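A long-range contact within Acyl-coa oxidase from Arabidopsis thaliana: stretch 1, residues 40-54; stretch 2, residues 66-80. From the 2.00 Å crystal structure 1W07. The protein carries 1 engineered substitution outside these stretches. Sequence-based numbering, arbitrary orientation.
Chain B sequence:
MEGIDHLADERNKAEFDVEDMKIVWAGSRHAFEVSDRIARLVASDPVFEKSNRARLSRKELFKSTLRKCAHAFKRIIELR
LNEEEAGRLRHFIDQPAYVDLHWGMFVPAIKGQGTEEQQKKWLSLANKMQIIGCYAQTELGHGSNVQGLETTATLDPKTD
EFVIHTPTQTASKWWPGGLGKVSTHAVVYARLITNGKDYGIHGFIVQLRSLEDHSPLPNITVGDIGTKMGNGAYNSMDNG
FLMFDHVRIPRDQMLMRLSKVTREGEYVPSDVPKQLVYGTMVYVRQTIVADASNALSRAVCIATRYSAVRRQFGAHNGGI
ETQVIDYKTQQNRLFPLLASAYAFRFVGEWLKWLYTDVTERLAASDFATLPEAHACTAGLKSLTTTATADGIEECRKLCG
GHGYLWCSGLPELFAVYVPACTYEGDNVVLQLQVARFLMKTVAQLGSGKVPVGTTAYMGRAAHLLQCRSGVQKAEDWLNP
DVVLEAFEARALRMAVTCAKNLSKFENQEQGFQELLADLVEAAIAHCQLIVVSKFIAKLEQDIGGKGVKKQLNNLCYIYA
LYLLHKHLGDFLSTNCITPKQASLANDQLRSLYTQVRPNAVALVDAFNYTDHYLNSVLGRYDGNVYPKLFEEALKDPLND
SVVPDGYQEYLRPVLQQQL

Stretch 1 (40-54) RLVASDPVFEKSNRA
Stretch 2 (66-80) LRKCAHAFKRIIELR

How are the two backbones arranged? Stretch 2 is helical from its first residue, Leu66, in a helix that begins earlier in the chain, through Glu78, and Arg80 leaves helical geometry with phi/psi of 58/46. Stretch 1 enters in a helix that covers Arg40 to Ala43 and gives way to irregular chain, with a 3-10 segment at Pro46-Val47 and a type I turn from Lys50 to Arg53. The two run in opposite senses: Leu41 CA lies 10.0 Å from Arg75 CA, whereas Val47 CA comes within 6.4 Å of Lys68 CA. Together they bury 548 Å².

What does the helical end of stretch 1 meet? Leu41 (chi1 t, chi2 p) points its CA-CB bond toward stretch 2 and brings CD2 to 3.4 Å from CD1 of Leu79 (chi1 m, chi2 t), a tight apolar contact. Leu41 CD1 lies at the edge of the Arg75 guanidinium, 4.4 Å from NH2. Arg75, with chi1 to chi3 all m, is held within its own helix by a salt bridge, NH1 to Glu78 OE2 at 3.0 Å.

How does Asp45 tie the loop to the helix? With phi/psi of -92/118 and chi1 t, it uses both carboxylate oxygens. OD1 accepts from Val47 N at 3.0 Å, bracing the start of the 3-10 segment, while OD2 accepts from His71 NE2 at 2.6 Å, near the imidazole plane. His71 has chi1 t and chi2 68°. Arg75 NE is 4.1 Å from Asp45 OD2, but that oxygen lies well out of the guanidinium plane, so the attraction is one of charge alone.

Which side chains fill the centre? Val47 (chi1 t) covers one face of His71, its CG2 3.8 Å from the ring centroid and only 6° off the normal, a CH-pi contact. CG2 also sits over one face of the Arg67 guanidinium, 4.1 Å from NH2. Phe48 (chi1 m, chi2 148°) and His71 form an offset edge-to-face pair, the edge of His71 toward the face of Phe48, with centroids 5.3 Å apart and planes at 70°. Phe48 CE2 reaches to 3.6 Å from Lys68 O.

What holds the ammonium of Lys68? Its chain, chi1 m and then t throughout, extends past Val47, with CE 3.4 Å from Val47 O. Lys68 NZ donates to Glu49 O at 2.7 Å and to a water at 2.9 Å; that water donates to Phe48 O at 2.8 Å, so the ammonium is satisfied by one carbonyl directly and by a second through water. Arg53 NH2, a like charge, lies 4.4 Å from Lys68 NZ, and both atoms have hydrogen-bond partners elsewhere in the structure.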

ATOM      1  N   ARG B  40       8.249   2.622 -29.187  1.00 25.04           N
ATOM      2  CA  ARG B  40       9.668   2.633 -29.540  1.00 25.96           C
ATOM      3  C   ARG B  40      10.148   4.052 -29.811  1.00 24.51           C
ATOM      4  O   ARG B  40      11.279   4.406 -29.483  1.00 22.02           O
ATOM      5  CB  ARG B  40       9.914   1.737 -30.762  1.00 26.49           C
ATOM      6  CG  ARG B  40       9.807   0.251 -30.450  1.00 33.79           C
ATOM      7  CD  ARG B  40       9.146  -0.519 -31.580  1.00 37.91           C
ATOM      8  NE  ARG B  40       9.926  -0.505 -32.815  1.00 41.96           N
ATOM      9  CZ  ARG B  40      10.983  -1.282 -33.032  1.00 43.95           C
ATOM     10  NH1 ARG B  40      11.380  -2.141 -32.098  1.00 48.02           N
ATOM     11  NH2 ARG B  40      11.639  -1.209 -34.183  1.00 44.15           N
ATOM     12  N   LEU B  41       9.274   4.865 -30.393  1.00 24.11           N
ATOM     13  CA  LEU B  41       9.600   6.253 -30.700  1.00 26.89           C
ATOM     14  C   LEU B  41       9.906   7.043 -29.422  1.00 25.59           C
ATOM     15  O   LEU B  41      10.815   7.874 -29.395  1.00 27.52           O
ATOM     16  CB  LEU B  41       8.430   6.905 -31.428  1.00 29.60           C
ATOM     17  CG  LEU B  41       8.637   8.358 -31.837  1.00 34.55           C
ATOM     18  CD1 LEU B  41       9.717   8.431 -32.908  1.00 36.58           C
ATOM     19  CD2 LEU B  41       7.331   8.937 -32.348  1.00 37.15           C
ATOM     20  N   VAL B  42       9.144   6.787 -28.360  1.00 23.97           N
ATOM     21  CA  VAL B  42       9.360   7.489 -27.101  1.00 19.76           C
ATOM     22  C   VAL B  42      10.615   6.986 -26.402  1.00 19.17           C
ATOM     23  O   VAL B  42      11.424   7.781 -25.922  1.00 19.74           O
ATOM     24  CB  VAL B  42       8.141   7.331 -26.148  1.00 19.43           C
ATOM     25  CG1 VAL B  42       8.461   7.929 -24.772  1.00 15.29           C
ATOM     26  CG2 VAL B  42       6.940   8.038 -26.733  1.00 17.05           C
ATOM     27  N   ALA B  43      10.773   5.666 -26.350  1.00 17.11           N
ATOM     28  CA  ALA B  43      11.917   5.057 -25.683  1.00 19.91           C
ATOM     29  C   ALA B  43      13.258   5.503 -26.246  1.00 21.66           C
ATOM     30  O   ALA B  43      14.230   5.671 -25.511  1.00 21.51           O
ATOM     31  CB  ALA B  43      11.800   3.533 -25.743  1.00 18.74           C
ATOM     32  N   SER B  44      13.309   5.697 -27.555  1.00 22.31           N
ATOM     33  CA  SER B  44      14.539   6.106 -28.213  1.00 26.20           C
ATOM     34  C   SER B  44      14.856   7.602 -28.114  1.00 25.27           C
ATOM     35  O   SER B  44      15.949   8.012 -28.489  1.00 27.24           O
ATOM     36  CB  SER B  44      14.485   5.691 -29.688  1.00 25.73           C
ATOM     37  OG  SER B  44      13.418   6.353 -30.353  1.00 29.99           O
ATOM     38  N   ASP B  45      13.929   8.412 -27.609  1.00 23.77           N
ATOM     39  CA  ASP B  45      14.150   9.871 -27.505  1.00 23.34           C
ATOM     40  C   ASP B  45      14.745  10.264 -26.145  1.00 24.00           C
ATOM     41  O   ASP B  45      14.125  10.070 -25.106  1.00 25.07           O
ATOM     42  CB  ASP B  45      12.833  10.624 -27.724  1.00 21.61           C
ATOM     43  CG  ASP B  45      13.036  12.106 -28.045  1.00 23.37           C
ATOM     44  OD1 ASP B  45      13.977  12.727 -27.502  1.00 20.00           O
ATOM     45  OD2 ASP B  45      12.228  12.662 -28.824  1.00 24.56           O
ATOM     46  N   PRO B  46      15.957  10.840 -26.142  1.00 23.93           N
ATOM     47  CA  PRO B  46      16.636  11.261 -24.909  1.00 25.32           C
ATOM     48  C   PRO B  46      15.811  12.205 -24.036  1.00 22.08           C
ATOM     49  O   PRO B  46      15.890  12.159 -22.811  1.00 21.78           O
ATOM     50  CB  PRO B  46      17.904  11.936 -25.428  1.00 26.85           C
ATOM     51  CG  PRO B  46      18.162  11.228 -26.717  1.00 27.71           C
ATOM     52  CD  PRO B  46      16.792  11.135 -27.320  1.00 27.20           C
ATOM     53  N   VAL B  47      15.025  13.072 -24.667  1.00 23.29           N
ATOM     54  CA  VAL B  47      14.210  14.034 -23.927  1.00 22.34           C
ATOM     55  C   VAL B  47      13.197  13.317 -23.024  1.00 25.20           C
ATOM     56  O   VAL B  47      12.779  13.864 -21.997  1.00 24.75           O
ATOM     57  CB  VAL B  47      13.445  14.998 -24.900  1.00 23.54           C
ATOM     58  CG1 VAL B  47      12.598  15.991 -24.107  1.00 21.46           C
ATOM     59  CG2 VAL B  47      14.442  15.744 -25.799  1.00 21.53           C
ATOM     60  N   PHE B  48      12.819  12.094 -23.390  1.00 23.62           N
ATOM     61  CA  PHE B  48      11.823  11.349 -22.616  1.00 24.25           C
ATOM     62  C   PHE B  48      12.376  10.389 -21.568  1.00 24.52           C
ATOM     63  O   PHE B  48      11.686   9.472 -21.121  1.00 23.56           O
ATOM     64  CB  PHE B  48      10.888  10.604 -23.573  1.00 21.83           C
ATOM     65  CG  PHE B  48      10.068  11.515 -24.459  1.00 20.42           C
ATOM     66  CD1 PHE B  48       9.709  11.117 -25.750  1.00 20.14           C
ATOM     67  CD2 PHE B  48       9.640  12.762 -24.003  1.00 18.99           C
ATOM     68  CE1 PHE B  48       8.938  11.945 -26.572  1.00 23.36           C
ATOM     69  CE2 PHE B  48       8.864  13.604 -24.818  1.00 20.05           C
ATOM     70  CZ  PHE B  48       8.514  13.194 -26.106  1.00 22.84           C
ATOM     71  N   GLU B  49      13.623  10.617 -21.176  1.00 24.62           N
ATOM     72  CA  GLU B  49      14.256   9.809 -20.152  1.00 23.99           C
ATOM     73  C   GLU B  49      13.496  10.037 -18.853  1.00 22.68           C
ATOM     74  O   GLU B  49      13.082  11.165 -18.573  1.00 20.92           O
ATOM     75  CB  GLU B  49      15.717  10.242 -19.979  1.00 28.48           C
ATOM     76  CG  GLU B  49      16.393   9.636 -18.762  1.00 33.45           C
ATOM     77  CD  GLU B  49      17.779  10.204 -18.519  1.00 39.47           C
ATOM     78  OE1 GLU B  49      17.956  11.435 -18.659  1.00 38.50           O
ATOM     79  OE2 GLU B  49      18.687   9.422 -18.161  1.00 42.90           O
ATOM     80  N   LYS B  50      13.306   8.984 -18.062  1.00 19.52           N
ATOM     81  CA  LYS B  50      12.602   9.141 -16.793  1.00 23.62           C
ATOM     82  C   LYS B  50      13.125   8.256 -15.668  1.00 24.16           C
ATOM     83  O   LYS B  50      12.518   8.207 -14.603  1.00 28.84           O
ATOM     84  CB  LYS B  50      11.101   8.879 -16.959  1.00 22.15           C
ATOM     85  CG  LYS B  50      10.720   7.404 -17.002  1.00 23.54           C
ATOM     86  CD  LYS B  50      10.259   6.975 -18.382  1.00 25.61           C
ATOM     87  CE  LYS B  50       8.802   6.462 -18.379  1.00 20.72           C
ATOM     88  NZ  LYS B  50       8.471   5.183 -17.645  1.00 17.03           N
ATOM     89  N   SER B  51      14.237   7.555 -15.888  1.00 25.25           N
ATOM     90  CA  SER B  51      14.802   6.688 -14.846  1.00 25.92           C
ATOM     91  C   SER B  51      15.573   7.509 -13.810  1.00 26.41           C
ATOM     92  O   SER B  51      15.971   6.987 -12.768  1.00 27.37           O
ATOM     93  CB  SER B  51      15.735   5.636 -15.465  1.00 23.97           C
ATOM     94  OG  SER B  51      16.864   6.237 -16.075  1.00 25.35           O
ATOM     95  N   ASN B  52      15.771   8.794 -14.101  1.00 27.06           N
ATOM     96  CA  ASN B  52      16.501   9.705 -13.214  1.00 29.10           C
ATOM     97  C   ASN B  52      15.523  10.638 -12.493  1.00 27.77           C
ATOM     98  O   ASN B  52      15.919  11.535 -11.745  1.00 26.30           O
ATOM     99  CB  ASN B  52      17.490  10.541 -14.039  1.00 30.06           C
ATOM    100  CG  ASN B  52      16.797  11.606 -14.887  1.00 34.30           C
ATOM    101  OD1 ASN B  52      15.746  11.356 -15.477  1.00 30.78           O
ATOM    102  ND2 ASN B  52      17.396  12.794 -14.963  1.00 32.36           N
ATOM    103  N   ARG B  53      14.240  10.391 -12.726  1.00 26.16           N
ATOM    104  CA  ARG B  53      13.164  11.192 -12.173  1.00 28.52           C
ATOM    105  C   ARG B  53      13.236  11.385 -10.655  1.00 28.92           C
ATOM    106  O   ARG B  53      12.943  12.472 -10.152  1.00 26.75           O
ATOM    107  CB  ARG B  53      11.831  10.563 -12.581  1.00 29.85           C
ATOM    108  CG  ARG B  53      10.619  11.416 -12.337  1.00 35.23           C
ATOM    109  CD  ARG B  53       9.369  10.624 -12.671  1.00 35.83           C
ATOM    110  NE  ARG B  53       9.083  10.580 -14.095  1.00 30.39           N
ATOM    111  CZ  ARG B  53       8.239   9.718 -14.657  1.00 29.15           C
ATOM    112  NH1 ARG B  53       7.620   8.819 -13.910  1.00 27.21           N
ATOM    113  NH2 ARG B  53       7.992   9.774 -15.961  1.00 28.61           N
ATOM    114  N   ALA B  54      13.638  10.341  -9.935  1.00 27.76           N
ATOM    115  CA  ALA B  54      13.750  10.411  -8.481  1.00 26.97           C
ATOM    116  C   ALA B  54      14.973  11.196  -8.003  1.00 25.76           C
ATOM    117  O   ALA B  54      15.112  11.462  -6.813  1.00 28.59           O
ATOM    118  CB  ALA B  54      13.772   9.003  -7.886  1.00 28.19           C
ATOM    119  N   LEU B  66       7.672  20.399 -18.189  1.00 14.54           N
ATOM    120  CA  LEU B  66       7.253  21.397 -19.169  1.00 18.06           C
ATOM    121  C   LEU B  66       8.031  21.144 -20.450  1.00 16.97           C
ATOM    122  O   LEU B  66       7.470  21.234 -21.539  1.00 18.50           O
ATOM    123  CB  LEU B  66       7.524  22.811 -18.657  1.00 14.07           C
ATOM    124  CG  LEU B  66       6.767  23.188 -17.376  1.00 21.19           C
ATOM    125  CD1 LEU B  66       7.009  24.673 -17.061  1.00 19.30           C
ATOM    126  CD2 LEU B  66       5.262  22.865 -17.532  1.00 16.05           C
ATOM    127  N   ARG B  67       9.314  20.812 -20.316  1.00 18.54           N
ATOM    128  CA  ARG B  67      10.149  20.522 -21.475  1.00 18.53           C
ATOM    129  C   ARG B  67       9.611  19.329 -22.256  1.00 19.65           C
ATOM    130  O   ARG B  67       9.479  19.389 -23.481  1.00 17.89           O
ATOM    131  CB  ARG B  67      11.585  20.215 -21.052  1.00 20.59           C
ATOM    132  CG  ARG B  67      12.528  20.051 -22.243  1.00 23.30           C
ATOM    133  CD  ARG B  67      13.890  19.540 -21.810  1.00 25.18           C
ATOM    134  NE  ARG B  67      14.825  19.536 -22.927  1.00 29.28           N
ATOM    135  CZ  ARG B  67      15.855  18.701 -23.034  1.00 32.45           C
ATOM    136  NH1 ARG B  67      16.086  17.791 -22.091  1.00 32.89           N
ATOM    137  NH2 ARG B  67      16.654  18.771 -24.092  1.00 29.81           N
ATOM    138  N   LYS B  68       9.319  18.236 -21.552  1.00 17.55           N
ATOM    139  CA  LYS B  68       8.805  17.028 -22.207  1.00 18.15           C
ATOM    140  C   LYS B  68       7.491  17.303 -22.926  1.00 17.17           C
ATOM    141  O   LYS B  68       7.260  16.776 -24.008  1.00 19.97           O
ATOM    142  CB  LYS B  68       8.586  15.893 -21.198  1.00 16.06           C
ATOM    143  CG  LYS B  68       9.868  15.301 -20.623  1.00 20.17           C
ATOM    144  CD  LYS B  68       9.571  14.153 -19.650  1.00 15.07           C
ATOM    145  CE  LYS B  68      10.870  13.489 -19.195  1.00 18.81           C
ATOM    146  NZ  LYS B  68      10.679  12.400 -18.194  1.00 12.89           N
ATOM    147  N   CYS B  69       6.627  18.118 -22.333  1.00 12.11           N
ATOM    148  CA  CYS B  69       5.356  18.404 -22.977  1.00 15.12           C
ATOM    149  C   CYS B  69       5.559  19.236 -24.246  1.00 18.63           C
ATOM    150  O   CYS B  69       4.901  19.007 -25.258  1.00 21.27           O
ATOM    151  CB  CYS B  69       4.416  19.132 -22.012  1.00 15.85           C
ATOM    152  SG  CYS B  69       3.796  18.114 -20.648  1.00 18.55           S
ATOM    153  N   ALA B  70       6.477  20.195 -24.184  1.00 20.12           N
ATOM    154  CA  ALA B  70       6.761  21.058 -25.324  1.00 21.13           C
ATOM    155  C   ALA B  70       7.383  20.230 -26.446  1.00 21.82           C
ATOM    156  O   ALA B  70       7.066  20.410 -27.625  1.00 26.16           O
ATOM    157  CB  ALA B  70       7.706  22.178 -24.908  1.00 19.71           C
ATOM    158  N   HIS B  71       8.268  19.320 -26.068  1.00 19.98           N
ATOM    159  CA  HIS B  71       8.918  18.471 -27.042  1.00 19.31           C
ATOM    160  C   HIS B  71       7.870  17.583 -27.706  1.00 20.40           C
ATOM    161  O   HIS B  71       7.951  17.295 -28.897  1.00 17.12           O
ATOM    162  CB  HIS B  71       9.996  17.629 -26.357  1.00 23.08           C
ATOM    163  CG  HIS B  71      10.813  16.811 -27.305  1.00 25.46           C
ATOM    164  ND1 HIS B  71      11.695  17.367 -28.207  1.00 27.02           N
ATOM    165  CD2 HIS B  71      10.863  15.474 -27.507  1.00 25.80           C
ATOM    166  CE1 HIS B  71      12.257  16.406 -28.920  1.00 27.34           C
ATOM    167  NE2 HIS B  71      11.768  15.247 -28.517  1.00 28.11           N
ATOM    168  N   ALA B  72       6.876  17.166 -26.923  1.00 21.21           N
ATOM    169  CA  ALA B  72       5.786  16.321 -27.420  1.00 20.06           C
ATOM    170  C   ALA B  72       5.010  17.063 -28.496  1.00 21.55           C
ATOM    171  O   ALA B  72       4.718  16.505 -29.550  1.00 22.27           O
ATOM    172  CB  ALA B  72       4.844  15.952 -26.281  1.00 19.10           C
ATOM    173  N   PHE B  73       4.664  18.316 -28.216  1.00 22.09           N
ATOM    174  CA  PHE B  73       3.936  19.141 -29.175  1.00 27.34           C
ATOM    175  C   PHE B  73       4.737  19.199 -30.471  1.00 27.96           C
ATOM    176  O   PHE B  73       4.186  19.024 -31.555  1.00 25.42           O
ATOM    177  CB  PHE B  73       3.751  20.563 -28.632  1.00 27.84           C
ATOM    178  CG  PHE B  73       2.963  20.634 -27.354  1.00 30.63           C
ATOM    179  CD1 PHE B  73       3.208  21.648 -26.428  1.00 33.71           C
ATOM    180  CD2 PHE B  73       1.974  19.697 -27.074  1.00 34.36           C
ATOM    181  CE1 PHE B  73       2.480  21.724 -25.240  1.00 32.95           C
ATOM    182  CE2 PHE B  73       1.239  19.768 -25.884  1.00 34.31           C
ATOM    183  CZ  PHE B  73       1.493  20.779 -24.971  1.00 33.46           C
ATOM    184  N   LYS B  74       6.040  19.448 -30.345  1.00 27.47           N
ATOM    185  CA  LYS B  74       6.935  19.525 -31.494  1.00 30.45           C
ATOM    186  C   LYS B  74       6.946  18.238 -32.304  1.00 31.95           C
ATOM    187  O   LYS B  74       6.819  18.266 -33.531  1.00 32.87           O
ATOM    188  CB  LYS B  74       8.359  19.836 -31.034  1.00 31.05           C
ATOM    189  CG  LYS B  74       8.557  21.265 -30.570  1.00 36.74           C
ATOM    190  CD  LYS B  74       8.890  22.189 -31.733  1.00 41.29           C
ATOM    191  CE  LYS B  74      10.285  21.900 -32.286  1.00 44.80           C
ATOM    192  NZ  LYS B  74      10.690  22.839 -33.374  1.00 47.05           N
ATOM    193  N   ARG B  75       7.097  17.110 -31.617  1.00 30.89           N
ATOM    194  CA  ARG B  75       7.138  15.816 -32.291  1.00 30.77           C
ATOM    195  C   ARG B  75       5.845  15.495 -33.013  1.00 29.22           C
ATOM    196  O   ARG B  75       5.867  14.945 -34.109  1.00 28.80           O
ATOM    197  CB  ARG B  75       7.468  14.700 -31.289  1.00 28.84           C
ATOM    198  CG  ARG B  75       8.792  14.896 -30.570  1.00 30.22           C
ATOM    199  CD  ARG B  75       9.941  15.043 -31.555  1.00 34.70           C
ATOM    200  NE  ARG B  75      10.218  13.786 -32.240  1.00 37.09           N
ATOM    201  CZ  ARG B  75      10.704  13.701 -33.475  1.00 39.68           C
ATOM    202  NH1 ARG B  75      10.973  14.803 -34.168  1.00 38.91           N
ATOM    203  NH2 ARG B  75      10.911  12.511 -34.021  1.00 40.74           N
ATOM    204  N   ILE B  76       4.715  15.832 -32.403  1.00 28.55           N
ATOM    205  CA  ILE B  76       3.430  15.558 -33.033  1.00 33.31           C
ATOM    206  C   ILE B  76       3.298  16.319 -34.352  1.00 36.74           C
ATOM    207  O   ILE B  76       2.725  15.813 -35.323  1.00 35.17           O
ATOM    208  CB  ILE B  76       2.262  15.943 -32.112  1.00 33.08           C
ATOM    209  CG1 ILE B  76       2.284  15.068 -30.849  1.00 32.02           C
ATOM    210  CG2 ILE B  76       0.945  15.777 -32.850  1.00 31.37           C
ATOM    211  CD1 ILE B  76       1.264  15.478 -29.800  1.00 31.88           C
ATOM    212  N   ILE B  77       3.830  17.538 -34.379  1.00 38.15           N
ATOM    213  CA  ILE B  77       3.782  18.379 -35.566  1.00 40.46           C
ATOM    214  C   ILE B  77       4.794  17.930 -36.623  1.00 40.50           C
ATOM    215  O   ILE B  77       4.468  17.840 -37.804  1.00 44.27           O
ATOM    216  CB  ILE B  77       4.071  19.851 -35.204  1.00 41.21           C
ATOM    217  CG1 ILE B  77       2.999  20.375 -34.254  1.00 41.06           C
ATOM    218  CG2 ILE B  77       4.110  20.699 -36.464  1.00 43.74           C
ATOM    219  CD1 ILE B  77       3.294  21.753 -33.700  1.00 42.30           C
ATOM    220  N   GLU B  78       6.018  17.646 -36.192  1.00 39.01           N
ATOM    221  CA  GLU B  78       7.074  17.226 -37.107  1.00 40.24           C
ATOM    222  C   GLU B  78       6.863  15.827 -37.671  1.00 41.47           C
ATOM    223  O   GLU B  78       7.325  15.513 -38.772  1.00 40.15           O
ATOM    224  CB  GLU B  78       8.431  17.299 -36.405  1.00 38.85           C
ATOM    225  CG  GLU B  78       8.848  18.729 -36.055  1.00 42.10           C
ATOM    226  CD  GLU B  78      10.052  18.789 -35.131  1.00 43.37           C
ATOM    227  OE1 GLU B  78      10.529  19.912 -34.850  1.00 45.30           O
ATOM    228  OE2 GLU B  78      10.517  17.722 -34.674  1.00 44.55           O
ATOM    229  N   LEU B  79       6.166  14.983 -36.917  1.00 40.69           N
ATOM    230  CA  LEU B  79       5.908  13.621 -37.353  1.00 39.85           C
ATOM    231  C   LEU B  79       4.516  13.503 -37.959  1.00 39.36           C
ATOM    232  O   LEU B  79       4.160  12.462 -38.507  1.00 40.14           O
ATOM    233  CB  LEU B  79       6.061  12.654 -36.178  1.00 39.09           C
ATOM    234  CG  LEU B  79       7.463  12.547 -35.581  1.00 39.84           C
ATOM    235  CD1 LEU B  79       7.405  11.786 -34.269  1.00 41.57           C
ATOM    236  CD2 LEU B  79       8.393  11.848 -36.557  1.00 39.70           C
ATOM    237  N   ARG B  80       3.733  14.573 -37.850  1.00 39.57           N
ATOM    238  CA  ARG B  80       2.383  14.601 -38.411  1.00 39.55           C
ATOM    239  C   ARG B  80       1.529  13.476 -37.849  1.00 41.37           C
ATOM    240  O   ARG B  80       0.823  12.790 -38.590  1.00 41.50           O
ATOM    241  CB  ARG B  80       2.466  14.469 -39.932  1.00 40.43           C
ATOM    242  CG  ARG B  80       3.500  15.396 -40.544  1.00 40.01           C
ATOM    243  CD  ARG B  80       4.189  14.782 -41.753  1.00 36.83           C
ATOM    244  NE  ARG B  80       5.448  15.475 -42.027  1.00 34.61           N
ATOM    245  CZ  ARG B  80       6.242  15.224 -43.064  1.00 34.19           C
ATOM    246  NH1 ARG B  80       5.912  14.298 -43.958  1.00 32.48           N
ATOM    247  NH2 ARG B  80       7.370  15.905 -43.209  1.00 32.09           N
TER
HETATM  248  O   HOH W   1       9.339  10.600 -19.980  1.00 11.16           O